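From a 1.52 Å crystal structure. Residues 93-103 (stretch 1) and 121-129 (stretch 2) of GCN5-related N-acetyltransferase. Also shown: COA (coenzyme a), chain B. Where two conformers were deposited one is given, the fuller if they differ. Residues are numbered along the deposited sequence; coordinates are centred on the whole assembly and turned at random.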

# COMPACT_ATOMS: atom_id res chain seq x y z
N ILE A 93 4.60 6.44 -9.53
CA ILE A 93 5.03 5.40 -8.58
C ILE A 93 3.84 4.82 -7.78
O ILE A 93 3.70 3.60 -7.66
CB ILE A 93 6.12 5.95 -7.63
CG1 ILE A 93 7.38 6.33 -8.44
CG2 ILE A 93 6.46 4.93 -6.55
CD1 ILE A 93 8.40 7.11 -7.64
N GLY A 94 3.02 5.69 -7.21
CA GLY A 94 1.88 5.23 -6.43
C GLY A 94 0.98 4.34 -7.28
O GLY A 94 0.48 3.30 -6.82
N THR A 95 0.73 4.75 -8.52
CA THR A 95 -0.08 3.94 -9.41
C THR A 95 0.53 2.56 -9.62
O THR A 95 -0.18 1.57 -9.51
CB THR A 95 -0.32 4.66 -10.74
OG1 THR A 95 -1.02 5.88 -10.48
CG2 THR A 95 -1.15 3.80 -11.67
N ALA A 96 1.83 2.49 -9.90
CA ALA A 96 2.47 1.20 -10.14
C ALA A 96 2.42 0.32 -8.90
O ALA A 96 2.17 -0.87 -8.98
CB ALA A 96 3.91 1.39 -10.57
N LEU A 97 2.64 0.94 -7.74
CA LEU A 97 2.56 0.22 -6.48
C LEU A 97 1.16 -0.36 -6.23
O LEU A 97 1.01 -1.54 -5.93
CB LEU A 97 2.98 1.17 -5.37
CG LEU A 97 2.95 0.70 -3.93
CD1 LEU A 97 3.90 -0.47 -3.69
CD2 LEU A 97 3.31 1.88 -3.02
N LEU A 98 0.13 0.48 -6.35
CA LEU A 98 -1.24 0.02 -6.13
C LEU A 98 -1.65 -1.03 -7.14
O LEU A 98 -2.32 -1.99 -6.78
CB LEU A 98 -2.22 1.17 -6.13
CG LEU A 98 -2.60 1.71 -4.75
CD1 LEU A 98 -3.46 0.68 -3.98
CD2 LEU A 98 -1.37 2.07 -3.93
N GLU A 99 -1.27 -0.86 -8.39
CA GLU A 99 -1.64 -1.85 -9.43
C GLU A 99 -1.05 -3.23 -9.11
O GLU A 99 -1.73 -4.24 -9.27
CB GLU A 99 -1.27 -1.38 -10.84
CG GLU A 99 -2.17 -0.25 -11.30
CD GLU A 99 -1.89 0.25 -12.70
OE1 GLU A 99 -0.81 -0.07 -13.26
OE2 GLU A 99 -2.75 0.99 -13.22
N LYS A 100 0.17 -3.25 -8.60
CA LYS A 100 0.81 -4.50 -8.18
C LYS A 100 0.10 -5.11 -6.97
O LYS A 100 -0.23 -6.30 -6.95
CB LYS A 100 2.29 -4.28 -7.88
CG LYS A 100 3.06 -5.56 -7.64
CD LYS A 100 4.55 -5.29 -7.53
CE LYS A 100 5.34 -6.57 -7.31
NZ LYS A 100 5.65 -7.28 -8.60
N ILE A 101 -0.16 -4.26 -5.97
CA ILE A 101 -0.86 -4.68 -4.77
C ILE A 101 -2.23 -5.27 -5.10
O ILE A 101 -2.61 -6.34 -4.62
CB ILE A 101 -1.03 -3.49 -3.80
CG1 ILE A 101 0.32 -3.12 -3.18
CG2 ILE A 101 -2.04 -3.83 -2.70
CD1 ILE A 101 0.33 -1.79 -2.43
N MSE A 102 -2.99 -4.56 -5.93
CA MSE A 102 -4.37 -4.96 -6.23
C MSE A 102 -4.38 -6.30 -6.96
O MSE A 102 -5.13 -7.21 -6.63
CB MSE A 102 -5.06 -3.88 -7.06
CG MSE A 102 -5.22 -2.62 -6.26
SE MSE A 102 -5.62 -1.09 -7.36
CE MSE A 102 -7.24 -1.56 -7.62
N SER A 103 -3.53 -6.41 -7.97
CA SER A 103 -3.51 -7.62 -8.76
C SER A 103 -3.14 -8.85 -7.91
O SER A 103 -3.76 -9.92 -8.05
CB SER A 103 -2.57 -7.42 -9.95
OG SER A 103 -2.55 -8.56 -10.77
N1A COA B . -0.22 14.20 -3.66
C2A COA B . -1.42 13.50 -3.59
N3A COA B . -1.95 12.90 -4.72
C4A COA B . -1.28 12.99 -5.90
C5A COA B . -0.08 13.69 -5.99
C6A COA B . 0.45 14.30 -4.86
N6A COA B . 1.53 15.06 -4.93
N7A COA B . 0.33 13.61 -7.28
C8A COA B . -0.56 12.89 -7.99
N9A COA B . -1.57 12.51 -7.14
C1B COA B . -2.78 11.75 -7.47
C2B COA B . -3.45 12.28 -8.73
O2B COA B . -4.86 12.16 -8.60
C3B COA B . -2.94 11.35 -9.80
O3B COA B . -3.82 11.21 -10.90
P3B COA B . -3.37 11.85 -12.30
O7A COA B . -4.42 11.57 -13.34
O8A COA B . -3.20 13.33 -12.07
O9A COA B . -2.05 11.27 -12.75
C4B COA B . -2.82 10.05 -9.04
O4B COA B . -2.42 10.41 -7.73
C5B COA B . -1.84 9.07 -9.68
O5B COA B . -0.57 9.66 -9.79
P1A COA B . 0.79 8.93 -9.29
O1A COA B . 0.82 7.49 -9.68
O2A COA B . 1.89 9.78 -9.85
O3A COA B . 0.66 9.16 -7.72
P2A COA B . 1.82 9.24 -6.63
O4A COA B . 3.06 8.45 -7.02
O5A COA B . 2.02 10.66 -6.23
O6A COA B . 1.10 8.45 -5.43
CBP COA B . -0.01 8.99 -3.34
CCP COA B . -0.12 8.91 -4.87
CDP COA B . 0.19 7.58 -2.79
CEP COA B . -1.33 9.57 -2.81
CAP COA B . 1.19 9.87 -2.95
OAP COA B . 1.09 11.12 -3.60
C9P COA B . 1.25 10.08 -1.46
O9P COA B . 1.85 9.15 -0.61
N8P COA B . 0.67 11.20 -1.04
C7P COA B . 0.65 11.57 0.37
C6P COA B . -0.66 12.29 0.73
C5P COA B . -0.73 13.64 0.05
O5P COA B . 0.01 13.89 -0.91
N4P COA B . -1.62 14.50 0.54
C3P COA B . -2.00 15.70 -0.18
C2P COA B . -0.87 16.73 -0.23
S1P COA B . -0.22 17.22 1.39
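Stretch 2 (121-129) PFYQGLGFQ

Stretch 2 enters as the tail of a helix and leaves through a turn, with Gln-129 in strand conformation, and it lies on a helix that runs through all of stretch 1. The two helix axes run in broadly the same direction, crossing at -48° with a closest approach of 11.2 Å. No hydrogen bond joins the stretches; the contact is apolar packing, with the nearest CA atoms those of Thr-95 and Leu-126, 7.9 Å apart.

The helix of stretch 2 closes with a Schellman motif. Phe-128 N bonds back to Tyr-123 O at 3.1 Å and Gly-127 N to Gln-124 O at 2.9 Å, while Gly-127 takes phi 110°, where a CB would be jammed against the carbonyl O of Leu-126. Leu-126, just before Gly-127, and Phe-128, just after it, both have CA-to-CB toward stretch 1.

Leu-126 gives up the most area to the contact. Its common m,t rotamer places Leu-126 CD1 3.5 Å from Leu-98 CB and Leu-126 CD2 4.3 Å from Thr-95 CG2, and Leu-126 touches residues from Thr-95 to Met-102, about two turns of the helix. Leu-98 is the counterpart in stretch 1. Its chi1 of -97° lies between wells, in a side chain hemmed in on several fronts: Leu-98 CG is 3.9 Å from Phe-122 CZ, and Leu-98 CD1 is 3.9 Å from Tyr-123 CE1, at the edge of the tyrosine ring. The CA-to-CB bond of Tyr-123 points sideways, and chi1 m brings the end of the ring nearer Leu-98.

One turn on, Met-102, present as selenomethionine, adopts m,t,p. The p value of chi3 folds the terminal methyl so that Met-102 CE lies 3.8 Å from Leu-126 O and 3.7 Å from Phe-128 CE1. Met-102 SE is 5.1 Å from the Phe-128 ring centroid, an oblique approach, and 4.3 Å from Leu-126 CB.

At the other end, Phe-122, chi1 t, extends its ring to the start of the helix. Gly-94 O lies at the ring edge, 3.5 Å from Phe-122 CZ, and Thr-95 N lies 3.8 Å from Phe-122 CE1; COA CCP covers one face. Gly-94 leaves the room: an ideal CB on Gly-94 would be 3.4 Å from Phe-122 CZ and would clash with COA O6A at 2.1 Å. Here the helix also holds the cofactor expected of an acetyltransferase: Gly-94 N donates to COA O4A at 2.8 Å, and Thr-95 donates to COA O1A from N at 3.0 Å and, with chi1 m, from OG1 at 2.6 Å. The rule is compact: Leu-98 and Met-102, with CA-to-CB toward stretch 2, pack against it, while Gly-94, with no side chain, leaves space for the Phe-122 ring and the COA.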

# COMPACT_ATOMS: atom_id res chain seq x y z
N PRO A 121 -8.94 11.30 -4.63
CA PRO A 121 -8.82 11.29 -6.10
C PRO A 121 -7.95 10.14 -6.64
O PRO A 121 -8.33 9.49 -7.61
CB PRO A 121 -8.17 12.64 -6.39
CG PRO A 121 -8.64 13.51 -5.26
CD PRO A 121 -8.59 12.62 -4.07
N PHE A 122 -6.81 9.93 -6.00
CA PHE A 122 -5.91 8.82 -6.35
C PHE A 122 -6.66 7.49 -6.32
O PHE A 122 -6.66 6.74 -7.30
CB PHE A 122 -4.71 8.79 -5.41
CG PHE A 122 -3.82 7.58 -5.57
CD1 PHE A 122 -3.19 7.33 -6.77
CD2 PHE A 122 -3.60 6.72 -4.50
CE1 PHE A 122 -2.36 6.21 -6.92
CE2 PHE A 122 -2.75 5.64 -4.64
CZ PHE A 122 -2.14 5.39 -5.86
N TYR A 123 -7.31 7.20 -5.19
CA TYR A 123 -7.98 5.91 -5.03
C TYR A 123 -9.21 5.75 -5.93
O TYR A 123 -9.44 4.67 -6.46
CB TYR A 123 -8.27 5.61 -3.54
CG TYR A 123 -6.98 5.35 -2.79
CD1 TYR A 123 -6.23 4.21 -3.08
CD2 TYR A 123 -6.49 6.22 -1.81
CE1 TYR A 123 -5.06 3.93 -2.42
CE2 TYR A 123 -5.29 5.95 -1.15
CZ TYR A 123 -4.58 4.80 -1.47
OH TYR A 123 -3.38 4.47 -0.86
N GLN A 124 -9.97 6.82 -6.12
CA GLN A 124 -11.08 6.73 -7.06
C GLN A 124 -10.60 6.48 -8.48
O GLN A 124 -11.23 5.73 -9.21
CB GLN A 124 -12.01 7.93 -6.97
CG GLN A 124 -12.75 7.95 -5.63
CD GLN A 124 -14.11 8.59 -5.70
OE1 GLN A 124 -14.89 8.32 -6.62
NE2 GLN A 124 -14.41 9.44 -4.72
N GLY A 125 -9.47 7.08 -8.85
CA GLY A 125 -8.90 6.86 -10.19
C GLY A 125 -8.51 5.41 -10.43
O GLY A 125 -8.50 4.94 -11.57
N LEU A 126 -8.21 4.70 -9.36
CA LEU A 126 -7.91 3.28 -9.44
C LEU A 126 -9.15 2.36 -9.42
O LEU A 126 -9.03 1.14 -9.56
CB LEU A 126 -7.00 2.89 -8.29
CG LEU A 126 -5.59 3.49 -8.29
CD1 LEU A 126 -4.95 3.30 -6.91
CD2 LEU A 126 -4.73 2.87 -9.39
N GLY A 127 -10.32 2.95 -9.20
CA GLY A 127 -11.58 2.21 -9.23
C GLY A 127 -12.24 2.03 -7.88
O GLY A 127 -13.35 1.50 -7.82
N PHE A 128 -11.58 2.47 -6.80
CA PHE A 128 -12.18 2.35 -5.45
C PHE A 128 -13.39 3.26 -5.27
O PHE A 128 -13.45 4.37 -5.80
CB PHE A 128 -11.19 2.68 -4.34
CG PHE A 128 -10.10 1.66 -4.18
CD1 PHE A 128 -8.96 1.73 -4.96
CD2 PHE A 128 -10.23 0.63 -3.26
CE1 PHE A 128 -7.95 0.78 -4.82
CE2 PHE A 128 -9.22 -0.32 -3.13
CZ PHE A 128 -8.09 -0.25 -3.92
N GLN A 129 -14.33 2.76 -4.49
CA GLN A 129 -15.53 3.50 -4.13
C GLN A 129 -15.34 4.14 -2.77
O GLN A 129 -14.93 3.49 -1.81
CB GLN A 129 -16.74 2.57 -4.07
CG GLN A 129 -18.08 3.28 -3.78
CD GLN A 129 -19.23 2.31 -3.62
OE1 GLN A 129 -19.07 1.10 -3.80
NE2 GLN A 129 -20.41 2.83 -3.27